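Local coordinates for protein beta-lactamase Mb2281c (Mycobacterium bovis, PDB 3I7J) that probably hydrolyses beta-lactams or related amide or ester substrates, as a member of the serine beta-lactamase and penicillin-binding protein family, at residues L45-R48 with A49-A53. Numbering follows the deposited sequence.
Sequences LVAR and AAQVA
Arg48 reaches one turn along its helix to grip the side-chain amide of Gln51, and its path explains how. Arg48 CB merely adjoins the backbone N of the following residue. With CG anti to the backbone N (chi1 -167°), the chain leaves the backbone; the bend at chi2 then brings Arg48 CD to 3.2 Å from Gln51 OE1, and chi3 sets where NE and the guanidinium go. NE turns aside to a salt bridge with Asp162 of helix 153-164, NH1 is hydrogen-bonded too, and Arg48 NH2 donates to Gln51 OE1 at 2.9 Å, with an N-H...O angle of 150°. The donor lies in the amide's carbonyl plane, while OE1 sits at the guanidinium's edge, somewhat out of its plane; the two groups stand 73° apart. Glutamine suits the place because its amide works both ways: Gln51 OE1 accepts from Arg48 NH2, and Gln51 NE2 donates to Leu202 O, fixing the flip of the group. Both polar ends are thus satisfied in a buried setting, and the carboxylate of Asp162 probably offsets the arginine's charge. Small Ala49 and Ala53 let helix 119-131 pack close, touching Val127 and Tyr122. This i to i+3 bond joins side chains one turn apart on helix 42-56, in a mostly buried contact; the helix starts at a sequence consistent with SxxK (Ser40, Lys43), as in serine beta-lactamases and penicillin-binding proteins.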
# COMPACT_ATOMS: atom_id res chain seq x y z
N LEU A 45 -1.68 4.43 2.18
CA LEU A 45 -2.20 5.50 3.04
C LEU A 45 -3.03 6.48 2.21
O LEU A 45 -4.13 6.86 2.60
CB LEU A 45 -1.04 6.24 3.73
CG LEU A 45 -0.15 5.43 4.68
CD1 LEU A 45 0.97 6.33 5.19
CD2 LEU A 45 -0.97 4.90 5.85
N VAL A 46 -2.49 6.88 1.07
CA VAL A 46 -3.19 7.81 0.19
C VAL A 46 -4.44 7.15 -0.36
O VAL A 46 -5.49 7.78 -0.47
CB VAL A 46 -2.27 8.27 -0.98
CG1 VAL A 46 -3.06 9.13 -1.96
CG2 VAL A 46 -1.09 9.06 -0.42
N ALA A 47 -4.33 5.87 -0.71
CA ALA A 47 -5.47 5.12 -1.24
C ALA A 47 -6.60 5.08 -0.22
O ALA A 47 -7.77 5.24 -0.57
CB ALA A 47 -5.05 3.71 -1.60
N ARG A 48 -6.26 4.86 1.05
CA ARG A 48 -7.29 4.79 2.07
C ARG A 48 -7.94 6.16 2.25
O ARG A 48 -9.14 6.26 2.53
CB ARG A 48 -6.71 4.32 3.40
CG ARG A 48 -7.76 3.92 4.42
CD ARG A 48 -8.60 2.77 3.89
NE ARG A 48 -8.89 1.78 4.92
CZ ARG A 48 -9.31 0.56 4.65
NH1 ARG A 48 -9.56 -0.29 5.64
NH2 ARG A 48 -9.47 0.17 3.39
N ALA A 49 -7.15 7.21 2.08
CA ALA A 49 -7.65 8.57 2.18
C ALA A 49 -8.62 8.83 1.03
O ALA A 49 -9.67 9.46 1.22
CB ALA A 49 -6.50 9.56 2.14
N ALA A 50 -8.28 8.34 -0.16
CA ALA A 50 -9.14 8.51 -1.34
C ALA A 50 -10.44 7.69 -1.18
O ALA A 50 -11.49 8.07 -1.70
CB ALA A 50 -8.41 8.08 -2.61
N GLN A 51 -10.34 6.57 -0.47
CA GLN A 51 -11.49 5.72 -0.22
C GLN A 51 -12.44 6.43 0.75
O GLN A 51 -13.66 6.39 0.58
CB GLN A 51 -11.04 4.39 0.37
CG GLN A 51 -10.44 3.43 -0.65
CD GLN A 51 -9.60 2.36 0.02
OE1 GLN A 51 -9.90 1.92 1.12
NE2 GLN A 51 -8.54 1.92 -0.66
N VAL A 52 -11.88 7.09 1.76
CA VAL A 52 -12.69 7.82 2.71
C VAL A 52 -13.39 8.97 1.98
O VAL A 52 -14.56 9.24 2.23
CB VAL A 52 -11.83 8.40 3.87
CG1 VAL A 52 -12.69 9.30 4.76
CG2 VAL A 52 -11.23 7.27 4.70
N ALA A 53 -12.68 9.62 1.07
CA ALA A 53 -13.25 10.74 0.30
C ALA A 53 -14.45 10.29 -0.53
O ALA A 53 -15.44 11.03 -0.65
CB ALA A 53 -12.19 11.36 -0.60